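Local atomic coordinates of xylan esterase 1 (Thermoanaerobacterium sp. 'JW/SL YS485', PDB entry 3FCY), a protein that probably removes acetyl groups from acetylated xylan and related esters, as a serine esterase of carbohydrate esterase family 7 with an alpha/beta-hydrolase fold. Residues Tyr231-Leu245 against Asp298-Tyr310. Sequence-based numbering, arbitrary orientation.
Sequences YPFLSDYKRVWDLDL and DQVCPPSTVFAAY
Thr-305 lies at the heart of the packing between 231-245 and 298-310, its CG2 methyl resting 3.6 Å from CG2 of Val-240 and also touching CG of Arg-239 and CB of Asp-236. With OG1 between the backbone N and the carbonyl carbon (chi1 64°), the threonine hydrogen-bonds back to the carbonyl O of Pro-302, the N-cap residue of its helix, while CG2 reaches across. Beside it, Ser-235 OG donates to the carbonyl O of Thr-305 at 2.9 Å, tilted from the carbonyl plane. Arg-239 bends at chi2 (61°) and brings NE to Ser-304 OG at 2.9 Å, nearly straight at 173° and in the guanidinium plane; Leu-243 CD2 covers one face of that group. Asp-31 takes both a salt bridge from Arg-239 NH2 and a hydrogen bond with Ser-304 OG, so a leucine in place of Arg-239 would probably leave Asp-31 without its cationic mate and Ser-304 without the NE donor. At the other end, Cys-301 SG meets the edge of the Phe-233 ring, 5.1 Å from its centroid, and Pro-232 CD packs on Val-306 CG1 at 3.7 Å. Leu-243 CD1 and Leu-245 CD2 both pack against the Pro-302 ring, on CB and CG respectively. A water bridges Pro-232 O and Thr-305 OG1. Within 298-310, Asp-298 OD1 accepts from Cys-301 N in an Asx motif, which probably helps orient the predicted charge-relay aspartate, whose OD2 bonds to His-327. Phe-233 lies beside Tyr-117, a predicted substrate-binding residue, and shares a backbone hydrogen bond with Ser-208, the predicted nucleophile. The short helices 237-242 and 303-310 run nearly antiparallel, their axes 9.3 Å apart, after the neighbouring parallel strands 226-230 and 289-295; helix 279-282 touches Ser-235 and Ala-308, and Met-292 of strand 289-295 touches Pro-232 and Val-306.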
loop_
_atom_site.group_PDB
_atom_site.type_symbol
_atom_site.label_atom_id
_atom_site.label_comp_id
_atom_site.label_asym_id
_atom_site.label_seq_id
_atom_site.Cartn_x
_atom_site.Cartn_y
_atom_site.Cartn_z
ATOM N N TYR A 231 22.441 -1.820 14.102
ATOM C CA TYR A 231 21.040 -1.490 14.371
ATOM C C TYR A 231 20.391 -2.553 15.252
ATOM O O TYR A 231 19.468 -3.255 14.834
ATOM C CB TYR A 231 20.257 -1.308 13.056
ATOM C CG TYR A 231 20.555 -2.294 11.940
ATOM C CD1 TYR A 231 19.675 -3.336 11.643
ATOM C CD2 TYR A 231 21.684 -2.144 11.135
ATOM C CE1 TYR A 231 19.908 -4.199 10.564
ATOM C CE2 TYR A 231 21.927 -2.998 10.059
ATOM C CZ TYR A 231 21.036 -4.021 9.776
ATOM O OH TYR A 231 21.272 -4.852 8.705
ATOM N N PRO A 232 20.867 -2.666 16.503
ATOM C CA PRO A 232 20.369 -3.640 17.480
ATOM C C PRO A 232 18.875 -3.624 17.784
ATOM O O PRO A 232 18.243 -2.573 17.891
ATOM C CB PRO A 232 21.219 -3.356 18.719
ATOM C CG PRO A 232 21.522 -1.885 18.595
ATOM C CD PRO A 232 21.848 -1.756 17.127
ATOM N N PHE A 233 18.341 -4.831 17.914
ATOM C CA PHE A 233 16.941 -5.100 18.228
ATOM C C PHE A 233 16.982 -5.530 19.701
ATOM O O PHE A 233 18.062 -5.817 20.221
ATOM C CB PHE A 233 16.475 -6.254 17.328
ATOM C CG PHE A 233 15.047 -6.691 17.537
ATOM C CD1 PHE A 233 13.992 -5.798 17.387
ATOM C CD2 PHE A 233 14.757 -8.033 17.792
ATOM C CE1 PHE A 233 12.668 -6.236 17.478
ATOM C CE2 PHE A 233 13.442 -8.479 17.884
ATOM C CZ PHE A 233 12.395 -7.577 17.727
ATOM N N LEU A 234 15.831 -5.557 20.367
ATOM C CA LEU A 234 15.743 -5.969 21.775
ATOM C C LEU A 234 16.260 -4.921 22.758
ATOM O O LEU A 234 16.851 -5.258 23.788
ATOM C CB LEU A 234 16.511 -7.277 22.000
ATOM C CG LEU A 234 16.132 -8.481 21.131
ATOM C CD1 LEU A 234 17.072 -9.635 21.457
ATOM C CD2 LEU A 234 14.675 -8.879 21.371
ATOM N N SER A 235 16.018 -3.654 22.455
ATOM C CA SER A 235 16.487 -2.585 23.319
ATOM C C SER A 235 15.459 -1.495 23.586
ATOM O O SER A 235 14.792 -1.022 22.665
ATOM C CB SER A 235 17.736 -1.945 22.704
ATOM O OG SER A 235 18.127 -0.776 23.409
ATOM N N ASP A 236 15.322 -1.112 24.854
ATOM C CA ASP A 236 14.434 -0.013 25.220
ATOM C C ASP A 236 12.996 -0.218 24.726
ATOM O O ASP A 236 12.427 0.648 24.067
ATOM C CB ASP A 236 15.035 1.262 24.621
ATOM C CG ASP A 236 14.630 2.519 25.356
ATOM O OD1 ASP A 236 14.067 2.437 26.466
ATOM O OD2 ASP A 236 14.900 3.604 24.807
ATOM N N TYR A 237 12.413 -1.363 25.066
ATOM C CA TYR A 237 11.052 -1.708 24.648
ATOM C C TYR A 237 10.017 -0.594 24.806
ATOM O O TYR A 237 9.334 -0.248 23.846
ATOM C CB TYR A 237 10.589 -2.962 25.399
ATOM C CG TYR A 237 11.478 -4.164 25.148
ATOM C CD1 TYR A 237 11.546 -4.761 23.885
ATOM C CD2 TYR A 237 12.270 -4.690 26.167
ATOM C CE1 TYR A 237 12.387 -5.850 23.647
ATOM C CE2 TYR A 237 13.111 -5.776 25.941
ATOM C CZ TYR A 237 13.166 -6.349 24.683
ATOM O OH TYR A 237 14.005 -7.415 24.475
ATOM N N LYS A 238 9.906 -0.034 26.008
ATOM C CA LYS A 238 8.943 1.036 26.281
ATOM C C LYS A 238 9.043 2.200 25.291
ATOM O O LYS A 238 8.024 2.768 24.878
ATOM C CB LYS A 238 9.139 1.552 27.711
ATOM C CG LYS A 238 8.204 2.695 28.143
ATOM C CD LYS A 238 6.785 2.215 28.412
ATOM C CE LYS A 238 5.994 3.215 29.265
ATOM N NZ LYS A 238 5.851 4.568 28.648
ATOM N N ARG A 239 10.267 2.558 24.913
ATOM C CA ARG A 239 10.481 3.650 23.969
ATOM C C ARG A 239 9.814 3.339 22.631
ATOM O O ARG A 239 9.146 4.192 22.047
ATOM C CB ARG A 239 11.980 3.883 23.756
ATOM C CG ARG A 239 12.310 4.928 22.703
ATOM C CD ARG A 239 11.750 6.300 23.055
ATOM N NE ARG A 239 12.161 7.300 22.074
ATOM C CZ ARG A 239 11.711 8.550 22.035
ATOM N NH1 ARG A 239 10.826 8.970 22.932
ATOM N NH2 ARG A 239 12.141 9.382 21.094
ATOM N N VAL A 240 10.007 2.117 22.149
ATOM C CA VAL A 240 9.409 1.695 20.884
ATOM C C VAL A 240 7.893 1.887 20.943
ATOM O O VAL A 240 7.280 2.404 20.009
ATOM C CB VAL A 240 9.701 0.201 20.599
ATOM C CG1 VAL A 240 9.032 -0.223 19.293
ATOM C CG2 VAL A 240 11.201 -0.038 20.533
ATOM N N TRP A 241 7.296 1.466 22.053
ATOM C CA TRP A 241 5.858 1.579 22.232
ATOM C C TRP A 241 5.424 3.044 22.286
ATOM O O TRP A 241 4.398 3.411 21.704
ATOM C CB TRP A 241 5.427 0.845 23.508
ATOM C CG TRP A 241 3.961 0.966 23.795
ATOM C CD1 TRP A 241 2.942 0.257 23.220
ATOM C CD2 TRP A 241 3.344 1.915 24.670
ATOM N NE1 TRP A 241 1.726 0.712 23.678
ATOM C CE2 TRP A 241 1.944 1.730 24.571
ATOM C CE3 TRP A 241 3.838 2.909 25.526
ATOM C CZ2 TRP A 241 1.033 2.505 25.296
ATOM C CZ3 TRP A 241 2.925 3.683 26.251
ATOM C CH2 TRP A 241 1.540 3.473 26.128
ATOM N N ASP A 242 6.208 3.881 22.970
ATOM C CA ASP A 242 5.898 5.309 23.084
ATOM C C ASP A 242 5.845 6.005 21.721
ATOM O O ASP A 242 5.046 6.919 21.509
ATOM C CB ASP A 242 6.936 6.036 23.953
ATOM C CG ASP A 242 6.874 5.634 25.419
ATOM O OD1 ASP A 242 5.817 5.146 25.875
ATOM O OD2 ASP A 242 7.888 5.830 26.123
ATOM N N LEU A 243 6.704 5.576 20.803
ATOM C CA LEU A 243 6.759 6.164 19.466
ATOM C C LEU A 243 5.707 5.578 18.526
ATOM O O LEU A 243 5.735 5.843 17.326
ATOM C CB LEU A 243 8.149 5.946 18.857
ATOM C CG LEU A 243 9.344 6.556 19.595
ATOM C CD1 LEU A 243 10.640 6.045 18.985
ATOM C CD2 LEU A 243 9.272 8.073 19.515
ATOM N N ASP A 244 4.780 4.798 19.074
ATOM C CA ASP A 244 3.743 4.153 18.267
ATOM C C ASP A 244 4.428 3.324 17.183
ATOM O O ASP A 244 3.954 3.243 16.049
ATOM C CB ASP A 244 2.816 5.185 17.606
ATOM C CG ASP A 244 1.938 5.925 18.607
ATOM O OD1 ASP A 244 1.621 5.361 19.678
ATOM O OD2 ASP A 244 1.543 7.073 18.308
ATOM N N LEU A 245 5.549 2.709 17.544
ATOM C CA LEU A 245 6.318 1.896 16.610
ATOM C C LEU A 245 6.388 0.436 17.042
ATOM O O LEU A 245 7.180 -0.344 16.505
ATOM C CB LEU A 245 7.732 2.478 16.469
ATOM C CG LEU A 245 8.093 3.188 15.159
ATOM C CD1 LEU A 245 6.860 3.747 14.492
ATOM C CD2 LEU A 245 9.112 4.285 15.444
ATOM N N ASP A 298 15.492 4.212 10.162
ATOM C CA ASP A 298 15.067 2.912 10.683
ATOM C C ASP A 298 13.878 3.005 11.632
ATOM O O ASP A 298 14.010 3.499 12.753
ATOM C CB ASP A 298 16.230 2.233 11.416
ATOM C CG ASP A 298 15.953 0.770 11.729
ATOM O OD1 ASP A 298 14.770 0.410 11.930
ATOM O OD2 ASP A 298 16.920 -0.020 11.787
ATOM N N GLN A 299 12.721 2.521 11.188
ATOM C CA GLN A 299 11.525 2.533 12.024
ATOM C C GLN A 299 11.298 1.175 12.692
ATOM O O GLN A 299 10.447 1.042 13.569
ATOM C CB GLN A 299 10.299 2.941 11.198
ATOM C CG GLN A 299 10.239 4.442 10.932
ATOM C CD GLN A 299 9.104 4.841 10.011
ATOM O OE1 GLN A 299 7.951 4.466 10.225
ATOM N NE2 GLN A 299 9.425 5.616 8.982
ATOM N N VAL A 300 12.064 0.173 12.269
ATOM C CA VAL A 300 11.974 -1.166 12.841
ATOM C C VAL A 300 12.673 -1.117 14.205
ATOM O O VAL A 300 12.138 -1.577 15.215
ATOM C CB VAL A 300 12.672 -2.198 11.931
ATOM C CG1 VAL A 300 12.588 -3.588 12.542
ATOM C CG2 VAL A 300 12.022 -2.184 10.556
ATOM N N CYS A 301 13.880 -0.560 14.215
ATOM C CA CYS A 301 14.648 -0.391 15.442
ATOM C C CYS A 301 14.922 1.106 15.546
ATOM O O CYS A 301 15.967 1.598 15.104
ATOM C CB CYS A 301 15.969 -1.166 15.388
ATOM S SG CYS A 301 15.807 -2.975 15.518
ATOM N N PRO A 302 13.972 1.852 16.125
ATOM C CA PRO A 302 14.064 3.304 16.304
ATOM C C PRO A 302 15.460 3.749 16.726
ATOM O O PRO A 302 16.047 3.182 17.645
ATOM C CB PRO A 302 13.019 3.581 17.378
ATOM C CG PRO A 302 11.966 2.563 17.073
ATOM C CD PRO A 302 12.786 1.314 16.818
ATOM N N PRO A 303 16.004 4.778 16.057
ATOM C CA PRO A 303 17.340 5.298 16.367
ATOM C C PRO A 303 17.536 5.534 17.861
ATOM O O PRO A 303 18.598 5.240 18.407
ATOM C CB PRO A 303 17.398 6.593 15.567
ATOM C CG PRO A 303 16.560 6.271 14.364
ATOM C CD PRO A 303 15.373 5.554 14.975
ATOM N N SER A 304 16.505 6.053 18.521
ATOM C CA SER A 304 16.584 6.328 19.954
ATOM C C SER A 304 16.835 5.072 20.790
ATOM O O SER A 304 17.553 5.122 21.790
ATOM C CB SER A 304 15.310 7.041 20.434
ATOM O OG SER A 304 14.142 6.285 20.157
ATOM N N THR A 305 16.255 3.944 20.391
ATOM C CA THR A 305 16.466 2.708 21.144
ATOM C C THR A 305 17.891 2.201 20.924
ATOM O O THR A 305 18.470 1.549 21.791
ATOM C CB THR A 305 15.470 1.599 20.727
ATOM O OG1 THR A 305 15.689 1.243 19.356
ATOM C CG2 THR A 305 14.042 2.082 20.906
ATOM N N VAL A 306 18.453 2.502 19.758
ATOM C CA VAL A 306 19.816 2.084 19.448
ATOM C C VAL A 306 20.799 2.937 20.255
ATOM O O VAL A 306 21.753 2.413 20.827
ATOM C CB VAL A 306 20.109 2.223 17.934
ATOM C CG1 VAL A 306 21.585 1.937 17.643
ATOM C CG2 VAL A 306 19.225 1.252 17.154
ATOM N N PHE A 307 20.560 4.246 20.314
ATOM C CA PHE A 307 21.446 5.117 21.076
ATOM C C PHE A 307 21.345 4.850 22.569
ATOM O O PHE A 307 22.307 5.061 23.304
ATOM C CB PHE A 307 21.167 6.593 20.788
ATOM C CG PHE A 307 21.997 7.150 19.666
ATOM C CD1 PHE A 307 21.518 7.162 18.364
ATOM C CD2 PHE A 307 23.285 7.616 19.909
ATOM C CE1 PHE A 307 22.309 7.631 17.316
ATOM C CE2 PHE A 307 24.086 8.085 18.866
ATOM C CZ PHE A 307 23.595 8.092 17.569
ATOM N N ALA A 308 20.188 4.377 23.018
ATOM C CA ALA A 308 20.008 4.066 24.432
ATOM C C ALA A 308 20.980 2.954 24.825
ATOM O O ALA A 308 21.603 3.003 25.884
ATOM C CB ALA A 308 18.570 3.628 24.697
ATOM N N ALA A 309 21.109 1.946 23.967
ATOM C CA ALA A 309 22.017 0.843 24.247
ATOM C C ALA A 309 23.446 1.363 24.169
ATOM O O ALA A 309 24.260 1.097 25.045
ATOM C CB ALA A 309 21.817 -0.281 23.238
ATOM N N TYR A 310 23.737 2.113 23.111
ATOM C CA TYR A 310 25.065 2.684 22.911
ATOM C C TYR A 310 25.499 3.558 24.093
ATOM O O TYR A 310 26.629 3.457 24.570
ATOM C CB TYR A 310 25.080 3.531 21.634
ATOM C CG TYR A 310 26.407 4.202 21.358
ATOM C CD1 TYR A 310 27.497 3.468 20.888
ATOM C CD2 TYR A 310 26.578 5.568 21.584
ATOM C CE1 TYR A 310 28.727 4.078 20.646
ATOM C CE2 TYR A 310 27.804 6.189 21.348
ATOM C CZ TYR A 310 28.871 5.439 20.878
ATOM O OH TYR A 310 30.077 6.051 20.630
HETATM O O HOH W 1 15.706 -1.595 18.830
HETATM O O HOH W 2 8.568 -0.750 14.065
#